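Local coordinates for protein vaginolysin (Gardnerella vaginalis, PDB 5IMY) that probably binds cholesterol in host membranes and lyses cells as a secreted pore-forming toxin of the cholesterol-dependent cytolysin family, at residues A[275-281]-A[297-301]; A[390-395]-A[443-447]; A[396-400]-A[431-435]. One frame throughout, in Å; residues are numbered along the deposited sequence.

Contact 1. Residues A[275-281]-A[297-301]; sequences STDFQAA and FHRIL
The ring of Phe-297 lies against the first turn of helix 278-286, with Ala-281 resting over one of its faces. Ala-281 CA is 4.2 Å from the Phe-297 ring centroid and 20° off the ring normal, a CH-pi contact displaced toward the rim. The Ala-281 methyl sits at the root of the same side chain, its CB 3.7 Å from Phe-297 CB, so the small residue forms the shallow hollow that the ring covers. At the edge of the ring, in its plane, Asp-277 OD2 comes within 3.6 Å of Phe-297 CE1, with the carboxylate turned 43° from the ring.

Ile-300 is the second bump, and its two branches part. CG2, anti to the backbone N, meets the edge of the Phe-278 ring at CD1 (3.5 Å). The other branch carries CD1 to Ser-275 CB, 3.9 Å away, ahead of the helix. Leu-301 closes the far flank, its CD2 4.1 Å from Ala-281 CB.

The segments lie in the helical stretch between strands 263-271 and 305-311, which in relatives refolds into a membrane-spanning hairpin and probably does so here. No hydrogen bond links the segments; apart from the carboxylate at the ring edge, the interface is apolar packing, consistent with a joint that could come apart without breaking directional bonds between its two halves.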
ATOM      1  N   SER A 275      -7.724  13.434  -6.820  1.00 47.80           N
ATOM      2  CA  SER A 275      -6.571  13.647  -5.960  1.00 56.20           C
ATOM      3  C   SER A 275      -6.874  13.241  -4.526  1.00 63.51           C
ATOM      4  O   SER A 275      -7.984  13.450  -4.027  1.00 59.08           O
ATOM      5  CB  SER A 275      -6.151  15.118  -5.997  1.00 58.95           C
ATOM      6  OG  SER A 275      -5.196  15.403  -4.991  1.00 58.29           O
ATOM      7  N   THR A 276      -5.879  12.658  -3.868  1.00 71.72           N
ATOM      8  CA  THR A 276      -5.855  12.645  -2.413  1.00 72.26           C
ATOM      9  C   THR A 276      -5.673  14.095  -1.962  1.00 74.15           C
ATOM     10  O   THR A 276      -5.716  15.029  -2.765  1.00 77.61           O
ATOM     11  CB  THR A 276      -4.762  11.712  -1.895  1.00 70.01           C
ATOM     12  OG1 THR A 276      -4.790  11.692  -0.462  1.00 73.45           O
ATOM     13  CG2 THR A 276      -3.383  12.159  -2.369  1.00 66.03           C
ATOM     14  N   ASP A 277      -5.480  14.311  -0.665  1.00 65.90           N
ATOM     15  CA  ASP A 277      -5.381  15.649  -0.090  1.00 69.60           C
ATOM     16  C   ASP A 277      -6.689  16.425  -0.199  1.00 63.97           C
ATOM     17  O   ASP A 277      -6.757  17.562   0.285  1.00 59.76           O
ATOM     18  CB  ASP A 277      -4.267  16.489  -0.737  1.00 69.93           C
ATOM     19  CG  ASP A 277      -2.880  15.986  -0.398  1.00 83.14           C
ATOM     20  OD1 ASP A 277      -2.390  15.067  -1.090  1.00 83.07           O
ATOM     21  OD2 ASP A 277      -2.274  16.513   0.558  1.00 78.32           O
ATOM     22  N   PHE A 278      -7.729  15.858  -0.818  1.00 64.64           N
ATOM     23  CA  PHE A 278      -8.997  16.567  -0.949  1.00 61.47           C
ATOM     24  C   PHE A 278      -9.592  16.877   0.418  1.00 49.88           C
ATOM     25  O   PHE A 278     -10.004  18.012   0.687  1.00 46.44           O
ATOM     26  CB  PHE A 278      -9.971  15.738  -1.786  1.00 54.28           C
ATOM     27  CG  PHE A 278     -11.335  16.353  -1.912  1.00 47.29           C
ATOM     28  CD1 PHE A 278     -11.498  17.582  -2.528  1.00 41.44           C
ATOM     29  CD2 PHE A 278     -12.454  15.702  -1.420  1.00 51.56           C
ATOM     30  CE1 PHE A 278     -12.749  18.153  -2.646  1.00 41.64           C
ATOM     31  CE2 PHE A 278     -13.709  16.268  -1.537  1.00 48.62           C
ATOM     32  CZ  PHE A 278     -13.857  17.494  -2.152  1.00 44.98           C
ATOM     33  N   GLN A 279      -9.642  15.876   1.301  1.00 54.03           N
ATOM     34  CA  GLN A 279     -10.184  16.097   2.638  1.00 49.44           C
ATOM     35  C   GLN A 279      -9.391  17.161   3.385  1.00 43.06           C
ATOM     36  O   GLN A 279      -9.972  18.014   4.066  1.00 42.55           O
ATOM     37  CB  GLN A 279     -10.193  14.789   3.428  1.00 42.46           C
ATOM     38  CG  GLN A 279     -11.264  13.805   2.986  1.00 47.78           C
ATOM     39  CD  GLN A 279     -11.645  12.822   4.079  1.00 48.24           C
ATOM     40  OE1 GLN A 279     -12.784  12.360   4.137  1.00 55.20           O
ATOM     41  NE2 GLN A 279     -10.694  12.494   4.949  1.00 43.41           N
ATOM     42  N   ALA A 280      -8.063  17.129   3.275  1.00 47.85           N
ATOM     43  CA  ALA A 280      -7.247  18.132   3.949  1.00 47.30           C
ATOM     44  C   ALA A 280      -7.438  19.512   3.334  1.00 44.88           C
ATOM     45  O   ALA A 280      -7.355  20.522   4.042  1.00 47.63           O
ATOM     46  CB  ALA A 280      -5.773  17.730   3.902  1.00 57.08           C
ATOM     47  N   ALA A 281      -7.699  19.580   2.027  1.00 41.75           N
ATOM     48  CA  ALA A 281      -7.906  20.869   1.378  1.00 48.99           C
ATOM     49  C   ALA A 281      -9.211  21.509   1.837  1.00 43.04           C
ATOM     50  O   ALA A 281      -9.246  22.694   2.181  1.00 48.13           O
ATOM     51  CB  ALA A 281      -7.893  20.701  -0.142  1.00 47.26           C
ATOM     52  N   PHE A 297      -3.025  23.033  -2.296  1.00 70.79           N
ATOM     53  CA  PHE A 297      -4.462  22.796  -2.264  1.00 62.69           C
ATOM     54  C   PHE A 297      -5.218  23.761  -3.161  1.00 66.69           C
ATOM     55  O   PHE A 297      -6.396  23.525  -3.450  1.00 56.73           O
ATOM     56  CB  PHE A 297      -4.999  22.933  -0.838  1.00 63.22           C
ATOM     57  CG  PHE A 297      -4.365  21.998   0.151  1.00 54.92           C
ATOM     58  CD1 PHE A 297      -4.164  20.664  -0.157  1.00 55.06           C
ATOM     59  CD2 PHE A 297      -3.976  22.460   1.396  1.00 59.24           C
ATOM     60  CE1 PHE A 297      -3.584  19.809   0.761  1.00 54.72           C
ATOM     61  CE2 PHE A 297      -3.396  21.611   2.316  1.00 56.48           C
ATOM     62  CZ  PHE A 297      -3.199  20.284   1.998  1.00 54.26           C
ATOM     63  N   HIS A 298      -4.566  24.840  -3.594  1.00 71.49           N
ATOM     64  CA  HIS A 298      -5.236  25.865  -4.382  1.00 71.18           C
ATOM     65  C   HIS A 298      -5.976  25.253  -5.562  1.00 65.68           C
ATOM     66  O   HIS A 298      -7.140  25.577  -5.814  1.00 65.12           O
ATOM     67  CB  HIS A 298      -4.211  26.896  -4.859  1.00 78.55           C
ATOM     68  CG  HIS A 298      -4.825  28.127  -5.447  1.00 82.49           C
ATOM     69  ND1 HIS A 298      -4.639  28.496  -6.761  1.00 84.14           N
ATOM     70  CD2 HIS A 298      -5.627  29.071  -4.900  1.00 86.07           C
ATOM     71  CE1 HIS A 298      -5.300  29.615  -6.999  1.00 88.39           C
ATOM     72  NE2 HIS A 298      -5.908  29.985  -5.886  1.00 91.94           N
ATOM     73  N   ARG A 299      -5.322  24.339  -6.283  1.00 63.48           N
ATOM     74  CA  ARG A 299      -5.911  23.807  -7.510  1.00 72.22           C
ATOM     75  C   ARG A 299      -7.152  22.971  -7.225  1.00 64.94           C
ATOM     76  O   ARG A 299      -8.100  22.986  -8.017  1.00 68.88           O
ATOM     77  CB  ARG A 299      -4.879  22.978  -8.276  1.00 76.04           C
ATOM     78  CG  ARG A 299      -3.504  23.622  -8.346  1.00 77.73           C
ATOM     79  CD  ARG A 299      -2.700  23.138  -9.539  1.00 89.05           C
ATOM     80  NE  ARG A 299      -2.492  21.692  -9.522  1.00 87.80           N
ATOM     81  CZ  ARG A 299      -1.469  21.079  -8.931  1.00 88.15           C
ATOM     82  NH1 ARG A 299      -0.538  21.776  -8.290  1.00 77.77           N
ATOM     83  NH2 ARG A 299      -1.376  19.757  -8.981  1.00 88.76           N
ATOM     84  N   ILE A 300      -7.169  22.240  -6.109  1.00 71.10           N
ATOM     85  CA  ILE A 300      -8.345  21.448  -5.764  1.00 68.95           C
ATOM     86  C   ILE A 300      -9.530  22.358  -5.471  1.00 62.56           C
ATOM     87  O   ILE A 300     -10.667  22.064  -5.861  1.00 61.60           O
ATOM     88  CB  ILE A 300      -8.036  20.524  -4.572  1.00 68.69           C
ATOM     89  CG1 ILE A 300      -6.808  19.650  -4.862  1.00 63.25           C
ATOM     90  CG2 ILE A 300      -9.245  19.657  -4.232  1.00 71.89           C
ATOM     91  CD1 ILE A 300      -6.859  18.903  -6.186  1.00 61.08           C
ATOM     92  N   LEU A 301      -9.288  23.479  -4.790  1.00 62.99           N
ATOM     93  CA  LEU A 301     -10.377  24.341  -4.352  1.00 66.05           C
ATOM     94  C   LEU A 301     -10.930  25.221  -5.468  1.00 71.20           C
ATOM     95  O   LEU A 301     -12.021  25.778  -5.308  1.00 70.78           O
ATOM     96  CB  LEU A 301      -9.910  25.201  -3.175  1.00 66.33           C
ATOM     97  CG  LEU A 301      -9.495  24.405  -1.928  1.00 62.23           C
ATOM     98  CD1 LEU A 301      -9.002  25.333  -0.836  1.00 61.89           C
ATOM     99  CD2 LEU A 301     -10.639  23.543  -1.399  1.00 55.86           C
TER

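Contact 2. Residues A[390-395]-A[443-447]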
ATOM      1  N   TYR A 390      29.338  16.322 -32.277  1.00 55.44           N
ATOM      2  CA  TYR A 390      30.076  15.441 -31.382  1.00 52.65           C
ATOM      3  C   TYR A 390      29.183  14.261 -31.031  1.00 50.19           C
ATOM      4  O   TYR A 390      27.962  14.316 -31.193  1.00 54.51           O
ATOM      5  CB  TYR A 390      30.526  16.161 -30.106  1.00 54.27           C
ATOM      6  CG  TYR A 390      29.431  16.950 -29.421  1.00 53.87           C
ATOM      7  CD1 TYR A 390      28.414  16.310 -28.727  1.00 56.41           C
ATOM      8  CD2 TYR A 390      29.422  18.338 -29.462  1.00 50.40           C
ATOM      9  CE1 TYR A 390      27.414  17.026 -28.099  1.00 47.67           C
ATOM     10  CE2 TYR A 390      28.428  19.065 -28.836  1.00 56.88           C
ATOM     11  CZ  TYR A 390      27.426  18.405 -28.156  1.00 51.86           C
ATOM     12  OH  TYR A 390      26.431  19.123 -27.530  1.00 54.56           O
ATOM     13  N   VAL A 391      29.810  13.198 -30.543  1.00 45.21           N
ATOM     14  CA  VAL A 391      29.077  12.029 -30.074  1.00 48.35           C
ATOM     15  C   VAL A 391      28.581  12.291 -28.661  1.00 51.12           C
ATOM     16  O   VAL A 391      29.266  12.926 -27.849  1.00 47.63           O
ATOM     17  CB  VAL A 391      29.963  10.773 -30.132  1.00 47.64           C
ATOM     18  CG1 VAL A 391      29.163   9.538 -29.741  1.00 47.89           C
ATOM     19  CG2 VAL A 391      30.560  10.607 -31.520  1.00 47.84           C
ATOM     20  N   ALA A 392      27.379  11.805 -28.363  1.00 47.58           N
ATOM     21  CA  ALA A 392      26.781  11.965 -27.050  1.00 55.40           C
ATOM     22  C   ALA A 392      26.206  10.637 -26.583  1.00 49.17           C
ATOM     23  O   ALA A 392      25.904   9.748 -27.382  1.00 48.32           O
ATOM     24  CB  ALA A 392      25.681  13.034 -27.056  1.00 52.54           C
ATOM     25  N   ARG A 393      26.065  10.518 -25.266  1.00 49.29           N
ATOM     26  CA  ARG A 393      25.401   9.389 -24.635  1.00 46.64           C
ATOM     27  C   ARG A 393      24.379   9.929 -23.646  1.00 48.52           C
ATOM     28  O   ARG A 393      24.323  11.128 -23.375  1.00 49.75           O
ATOM     29  CB  ARG A 393      26.406   8.466 -23.932  1.00 49.50           C
ATOM     30  CG  ARG A 393      27.315   7.719 -24.891  1.00 53.31           C
ATOM     31  CD  ARG A 393      28.112   6.639 -24.184  1.00 56.01           C
ATOM     32  NE  ARG A 393      29.232   7.184 -23.422  1.00 55.29           N
ATOM     33  CZ  ARG A 393      30.098   6.443 -22.737  1.00 58.72           C
ATOM     34  NH1 ARG A 393      29.973   5.122 -22.713  1.00 50.19           N
ATOM     35  NH2 ARG A 393      31.088   7.024 -22.074  1.00 57.39           N
ATOM     36  N   TYR A 394      23.543   9.046 -23.119  1.00 48.10           N
ATOM     37  CA  TYR A 394      22.574   9.432 -22.106  1.00 50.42           C
ATOM     38  C   TYR A 394      22.643   8.460 -20.940  1.00 48.09           C
ATOM     39  O   TYR A 394      22.902   7.268 -21.115  1.00 49.14           O
ATOM     40  CB  TYR A 394      21.143   9.479 -22.674  1.00 49.87           C
ATOM     41  CG  TYR A 394      20.878  10.655 -23.594  1.00 48.76           C
ATOM     42  CD1 TYR A 394      20.629  11.923 -23.081  1.00 49.70           C
ATOM     43  CD2 TYR A 394      20.868  10.497 -24.974  1.00 53.08           C
ATOM     44  CE1 TYR A 394      20.379  12.998 -23.917  1.00 51.71           C
ATOM     45  CE2 TYR A 394      20.623  11.567 -25.817  1.00 49.27           C
ATOM     46  CZ  TYR A 394      20.381  12.814 -25.283  1.00 54.11           C
ATOM     47  OH  TYR A 394      20.136  13.881 -26.118  1.00 55.67           O
ATOM     48  N   TYR A 395      22.432   8.990 -19.739  1.00 43.02           N
ATOM     49  CA  TYR A 395      22.352   8.185 -18.520  1.00 46.55           C
ATOM     50  C   TYR A 395      21.146   8.679 -17.730  1.00 43.57           C
ATOM     51  O   TYR A 395      21.200   9.734 -17.091  1.00 41.54           O
ATOM     52  CB  TYR A 395      23.637   8.276 -17.706  1.00 45.17           C
ATOM     53  CG  TYR A 395      24.837   7.690 -18.416  1.00 50.62           C
ATOM     54  CD1 TYR A 395      25.097   6.327 -18.366  1.00 48.64           C
ATOM     55  CD2 TYR A 395      25.701   8.497 -19.141  1.00 52.50           C
ATOM     56  CE1 TYR A 395      26.190   5.785 -19.015  1.00 48.45           C
ATOM     57  CE2 TYR A 395      26.795   7.966 -19.792  1.00 49.36           C
ATOM     58  CZ  TYR A 395      27.035   6.609 -19.727  1.00 55.72           C
ATOM     59  OH  TYR A 395      28.124   6.075 -20.375  1.00 54.86           O
ATOM     60  N   LYS A 443      21.729  12.576 -17.391  1.00 43.80           N
ATOM     61  CA  LYS A 443      23.101  13.004 -17.644  1.00 51.15           C
ATOM     62  C   LYS A 443      23.415  12.758 -19.115  1.00 45.08           C
ATOM     63  O   LYS A 443      22.968  11.759 -19.686  1.00 41.47           O
ATOM     64  CB  LYS A 443      24.092  12.247 -16.744  1.00 41.64           C
ATOM     65  CG  LYS A 443      25.472  12.884 -16.640  1.00 49.57           C
ATOM     66  CD  LYS A 443      26.330  12.195 -15.583  1.00 48.65           C
ATOM     67  CE  LYS A 443      27.229  11.126 -16.187  1.00 57.57           C
ATOM     68  NZ  LYS A 443      27.805  10.218 -15.154  1.00 60.63           N
ATOM     69  N   LEU A 444      24.184  13.666 -19.728  1.00 53.28           N
ATOM     70  CA  LEU A 444      24.402  13.644 -21.173  1.00 53.28           C
ATOM     71  C   LEU A 444      25.827  13.260 -21.559  1.00 55.82           C
ATOM     72  O   LEU A 444      26.018  12.245 -22.226  1.00 60.28           O
ATOM     73  CB  LEU A 444      24.032  15.010 -21.774  1.00 51.56           C
ATOM     74  CG  LEU A 444      24.273  15.217 -23.271  1.00 60.50           C
ATOM     75  CD1 LEU A 444      23.787  14.041 -24.080  1.00 51.60           C
ATOM     76  CD2 LEU A 444      23.585  16.481 -23.752  1.00 66.00           C
ATOM     77  N   VAL A 445      26.827  14.058 -21.182  1.00 51.75           N
ATOM     78  CA  VAL A 445      28.238  13.831 -21.512  1.00 58.18           C
ATOM     79  C   VAL A 445      28.460  13.696 -23.019  1.00 52.81           C
ATOM     80  O   VAL A 445      27.612  13.166 -23.745  1.00 48.45           O
ATOM     81  CB  VAL A 445      28.815  12.610 -20.754  1.00 51.12           C
ATOM     82  CG1 VAL A 445      28.335  12.590 -19.304  1.00 62.04           C
ATOM     83  CG2 VAL A 445      28.530  11.260 -21.444  1.00 45.94           C
ATOM     84  N   GLU A 446      29.614  14.172 -23.496  1.00 54.54           N
ATOM     85  CA  GLU A 446      29.945  14.178 -24.915  1.00 51.61           C
ATOM     86  C   GLU A 446      31.384  13.720 -25.111  1.00 51.60           C
ATOM     87  O   GLU A 446      32.246  13.956 -24.259  1.00 50.87           O
ATOM     88  CB  GLU A 446      29.772  15.573 -25.531  1.00 45.81           C
ATOM     89  CG  GLU A 446      30.678  16.643 -24.917  1.00 54.38           C
ATOM     90  CD  GLU A 446      31.319  17.544 -25.956  1.00 54.36           C
ATOM     91  OE1 GLU A 446      31.536  17.088 -27.100  1.00 50.64           O
ATOM     92  OE2 GLU A 446      31.610  18.713 -25.625  1.00 45.05           O
ATOM     93  N   LYS A 447      31.641  13.071 -26.246  1.00 47.04           N
ATOM     94  CA  LYS A 447      32.985  12.593 -26.555  1.00 55.97           C
ATOM     95  C   LYS A 447      33.871  13.769 -26.948  1.00 65.28           C
ATOM     96  O   LYS A 447      33.619  14.436 -27.957  1.00 57.58           O
ATOM     97  CB  LYS A 447      32.943  11.557 -27.677  1.00 56.16           C
ATOM     98  CG  LYS A 447      34.309  10.937 -27.995  1.00 62.15           C
ATOM     99  CD  LYS A 447      34.330  10.229 -29.348  1.00 66.24           C
ATOM    100  CE  LYS A 447      34.209  11.207 -30.515  1.00 69.77           C
ATOM    101  NZ  LYS A 447      35.512  11.476 -31.186  1.00 67.01           N
TER
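Lys-443 O is held from two points of the facing chain: Tyr-395 N donates a hydrogen bond of 2.8 Å to it, and Tyr-394 CA approaches the same oxygen at 3.4 Å as a CA-H...O contact. Tyr-395 and Lys-443 thereby form an antiparallel hydrogen-bonded pair, although the return bond from Lys-443 N to Tyr-395 O is weak. Val-391 O is engaged in the same double way at the other end, by Lys-447 N at 2.9 Å and by Glu-446 CA. Between these ends the pairing is irregular: Ala-392 and Glu-446 make a single bridge, and Arg-393 N reaches Val-445 O only weakly.

Side chains also meet across the two segments. Leu-444 runs alongside Tyr-394, pointing the same way, and places CD1 over the ring face, 3.9 Å from the centroid and 25° off the normal. The same methyl meets Ala-392 CB at 3.7 Å. Glu-446 crosses Tyr-390 at about a right angle; the chain bends at chi2 (136°), bringing OE1 over the ring face, 3.1 Å from Tyr-390 CG. That oxygen also hydrogen-bonds weakly to Thr-478 OG1, of the Thr-Leu pair that recognises cholesterol in relatives and probably here.

Glu-446 and Lys-447 open the undecapeptide 446-456, probably membrane-binding as in relatives, which 390-395 thus pairs with the loop after strand 363-389. Tyr-390 OH hydrogen-bonds to Trp-475 O at the end of strand 469-475, while Tyr-394 packs on Leu-384 and His-386 of strand 363-389.

Contact 3. Residues A[396-400]-A[431-435]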
ATOM      1  N   ILE A 396      20.056   7.916 -17.785  1.00 40.13           N
ATOM      2  CA  ILE A 396      18.783   8.312 -17.198  1.00 41.42           C
ATOM      3  C   ILE A 396      18.327   7.200 -16.262  1.00 42.13           C
ATOM      4  O   ILE A 396      18.219   6.039 -16.678  1.00 40.07           O
ATOM      5  CB  ILE A 396      17.723   8.592 -18.277  1.00 42.64           C
ATOM      6  CG1 ILE A 396      18.150   9.801 -19.118  1.00 44.48           C
ATOM      7  CG2 ILE A 396      16.346   8.830 -17.651  1.00 44.36           C
ATOM      8  CD1 ILE A 396      17.287  10.056 -20.336  1.00 50.76           C
ATOM      9  N   TYR A 397      18.060   7.554 -15.006  1.00 36.31           N
ATOM     10  CA  TYR A 397      17.573   6.614 -14.008  1.00 40.08           C
ATOM     11  C   TYR A 397      16.381   7.221 -13.280  1.00 42.56           C
ATOM     12  O   TYR A 397      16.189   8.439 -13.263  1.00 38.66           O
ATOM     13  CB  TYR A 397      18.661   6.251 -12.987  1.00 42.79           C
ATOM     14  CG  TYR A 397      20.015   5.948 -13.589  1.00 45.03           C
ATOM     15  CD1 TYR A 397      20.428   4.638 -13.792  1.00 35.11           C
ATOM     16  CD2 TYR A 397      20.881   6.971 -13.943  1.00 39.63           C
ATOM     17  CE1 TYR A 397      21.666   4.357 -14.336  1.00 41.79           C
ATOM     18  CE2 TYR A 397      22.120   6.701 -14.488  1.00 39.26           C
ATOM     19  CZ  TYR A 397      22.506   5.394 -14.683  1.00 46.75           C
ATOM     20  OH  TYR A 397      23.740   5.126 -15.226  1.00 51.74           O
ATOM     21  N   TRP A 398      15.582   6.350 -12.671  1.00 39.91           N
ATOM     22  CA  TRP A 398      14.459   6.784 -11.851  1.00 40.06           C
ATOM     23  C   TRP A 398      14.074   5.640 -10.925  1.00 41.22           C
ATOM     24  O   TRP A 398      14.481   4.492 -11.118  1.00 41.52           O
ATOM     25  CB  TRP A 398      13.271   7.225 -12.714  1.00 34.63           C
ATOM     26  CG  TRP A 398      12.640   6.117 -13.496  1.00 40.80           C
ATOM     27  CD1 TRP A 398      11.595   5.334 -13.107  1.00 38.42           C
ATOM     28  CD2 TRP A 398      13.009   5.670 -14.807  1.00 40.57           C
ATOM     29  NE1 TRP A 398      11.288   4.428 -14.092  1.00 43.36           N
ATOM     30  CE2 TRP A 398      12.141   4.613 -15.146  1.00 37.55           C
ATOM     31  CE3 TRP A 398      13.990   6.059 -15.725  1.00 41.69           C
ATOM     32  CZ2 TRP A 398      12.224   3.940 -16.362  1.00 41.76           C
ATOM     33  CZ3 TRP A 398      14.070   5.389 -16.934  1.00 40.83           C
ATOM     34  CH2 TRP A 398      13.192   4.342 -17.241  1.00 43.74           C
ATOM     35  N   ASP A 399      13.276   5.971  -9.913  1.00 42.39           N
ATOM     36  CA  ASP A 399      12.890   5.029  -8.873  1.00 41.12           C
ATOM     37  C   ASP A 399      11.410   4.691  -8.988  1.00 43.81           C
ATOM     38  O   ASP A 399      10.587   5.556  -9.309  1.00 43.48           O
ATOM     39  CB  ASP A 399      13.183   5.605  -7.484  1.00 33.05           C
ATOM     40  CG  ASP A 399      14.668   5.763  -7.223  1.00 41.27           C
ATOM     41  OD1 ASP A 399      15.444   4.875  -7.633  1.00 41.77           O
ATOM     42  OD2 ASP A 399      15.061   6.779  -6.612  1.00 46.21           O
ATOM     43  N   GLU A 400      11.081   3.430  -8.725  1.00 37.39           N
ATOM     44  CA  GLU A 400       9.701   2.949  -8.715  1.00 45.28           C
ATOM     45  C   GLU A 400       9.388   2.460  -7.305  1.00 43.36           C
ATOM     46  O   GLU A 400       9.837   1.383  -6.898  1.00 43.87           O
ATOM     47  CB  GLU A 400       9.500   1.844  -9.752  1.00 44.75           C
ATOM     48  CG  GLU A 400       9.080   2.364 -11.120  1.00 47.94           C
ATOM     49  CD  GLU A 400       9.327   1.364 -12.233  1.00 57.46           C
ATOM     50  OE1 GLU A 400       9.471   0.159 -11.935  1.00 62.58           O
ATOM     51  OE2 GLU A 400       9.380   1.786 -13.407  1.00 51.66           O
ATOM     52  N   ILE A 431      10.482   9.835 -24.509  1.00 63.33           N
ATOM     53  CA  ILE A 431      10.351   8.718 -23.581  1.00 64.29           C
ATOM     54  C   ILE A 431       9.089   8.919 -22.756  1.00 59.37           C
ATOM     55  O   ILE A 431       8.791  10.040 -22.332  1.00 55.95           O
ATOM     56  CB  ILE A 431      11.588   8.597 -22.664  1.00 65.02           C
ATOM     57  CG1 ILE A 431      12.860   8.426 -23.500  1.00 70.01           C
ATOM     58  CG2 ILE A 431      11.433   7.420 -21.706  1.00 66.18           C
ATOM     59  CD1 ILE A 431      14.128   8.803 -22.762  1.00 65.37           C
ATOM     60  N   GLN A 432       8.354   7.834 -22.530  1.00 66.14           N
ATOM     61  CA  GLN A 432       7.154   7.860 -21.706  1.00 67.67           C
ATOM     62  C   GLN A 432       7.474   7.382 -20.296  1.00 58.72           C
ATOM     63  O   GLN A 432       8.242   6.434 -20.108  1.00 57.33           O
ATOM     64  CB  GLN A 432       6.053   6.983 -22.303  1.00 69.94           C
ATOM     65  CG  GLN A 432       4.957   7.765 -22.992  1.00 70.81           C
ATOM     66  CD  GLN A 432       3.715   6.935 -23.248  1.00 80.39           C
ATOM     67  OE1 GLN A 432       3.388   6.033 -22.477  1.00 73.01           O
ATOM     68  NE2 GLN A 432       3.016   7.239 -24.336  1.00 86.28           N
ATOM     69  N   PHE A 433       6.875   8.042 -19.307  1.00 66.62           N
ATOM     70  CA  PHE A 433       7.082   7.709 -17.905  1.00 66.54           C
ATOM     71  C   PHE A 433       5.740   7.583 -17.206  1.00 65.58           C
ATOM     72  O   PHE A 433       4.883   8.463 -17.338  1.00 62.50           O
ATOM     73  CB  PHE A 433       7.930   8.773 -17.201  1.00 58.38           C
ATOM     74  CG  PHE A 433       9.372   8.757 -17.597  1.00 58.61           C
ATOM     75  CD1 PHE A 433      10.205   7.737 -17.173  1.00 57.96           C
ATOM     76  CD2 PHE A 433       9.900   9.762 -18.389  1.00 61.99           C
ATOM     77  CE1 PHE A 433      11.535   7.716 -17.535  1.00 63.74           C
ATOM     78  CE2 PHE A 433      11.233   9.747 -18.752  1.00 62.28           C
ATOM     79  CZ  PHE A 433      12.052   8.722 -18.325  1.00 56.28           C
ATOM     80  N   LYS A 434       5.563   6.492 -16.466  1.00 70.47           N
ATOM     81  CA  LYS A 434       4.439   6.398 -15.547  1.00 66.50           C
ATOM     82  C   LYS A 434       4.465   7.585 -14.593  1.00 61.56           C
ATOM     83  O   LYS A 434       5.531   8.030 -14.160  1.00 66.28           O
ATOM     84  CB  LYS A 434       4.500   5.086 -14.764  1.00 67.00           C
ATOM     85  CG  LYS A 434       4.335   3.842 -15.622  1.00 76.05           C
ATOM     86  CD  LYS A 434       5.117   2.669 -15.052  1.00 87.73           C
ATOM     87  CE  LYS A 434       5.034   1.455 -15.962  1.00 94.79           C
ATOM     88  NZ  LYS A 434       6.290   0.653 -15.939  1.00 86.38           N
ATOM     89  N   GLY A 435       3.282   8.104 -14.269  1.00 65.72           N
ATOM     90  CA  GLY A 435       3.198   9.268 -13.406  1.00 64.21           C
ATOM     91  C   GLY A 435       3.691   9.035 -11.991  1.00 62.23           C
ATOM     92  O   GLY A 435       3.842  10.007 -11.240  1.00 61.83           O
TER
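Two strands from different sheets face each other across the core of the C-terminal beta-sandwich domain. Strands 396-400 and 431-433 run 17° from parallel with their axes 11.3 Å apart, a spacing bridged by side chains and not by backbone hydrogen bonds.

Trp-398 and Phe-433 form the centre of the contact as a T-shaped pair: the edge of the Phe-433 ring is directed at the face of the six-membered ring of Trp-398, with planes at 82° and centroids 4.8 Å apart. Phe-433 CE1 does the touching, 3.5 Å from Trp-398 CE3 and offset toward the rim of the indole. Trp-398 CG stands between its backbone N and carbonyl carbon, which places the indole toward Phe-433, and chi2 near 92° turns its face to the phenyl edge. Next along the strands, Ile-396 and Ile-431 reach toward each other tip to tip, their CD1 methyls 4.2 Å apart. Ile-396 also sends its other branch to the phenyl ring, with Ile-396 CG2 4.3 Å from Phe-433 CZ; Leu-382 of strand 363-389 and Ile-442 and Leu-440 of strand 440-443 pack around this group.

At the other end the contact turns polar. Glu-400 OE2 accepts a weak hydrogen bond of 3.3 Å from Trp-398 NE1, which probably helps to fix the rotation of the indole, while OE1 forms a salt bridge with Arg-414. Lys-434 NZ lies 4.2 Å from Glu-400 OE2, beyond a salt bridge, so attraction there is probably modest. The chemistry implies that the contact contributes aromatic and aliphatic packing between the two sheets, with charges confined to one end.

Overall arrangement
Contacts 2 and 3 belong to the C-terminal beta-sandwich, with centres 19 Å apart, and contact 3 is nested inside the loop that contact 2 closes. The continuous run 390-400 first pairs with 443-447 through its backbone and then turns side chains toward 431-435. Contact 2 lies at the base of the undecapeptide, the probable membrane-binding end, with contact 3 farther along the sandwich. Contact 1 comes earlier in the chain, in the probable hairpin-forming region; its centre is 25 Å from that of contact 3 and 41 Å from that of contact 2. Its nearest atoms are about 11 Å from contact 3, so no direct touch links the helical packing to the sandwich contacts.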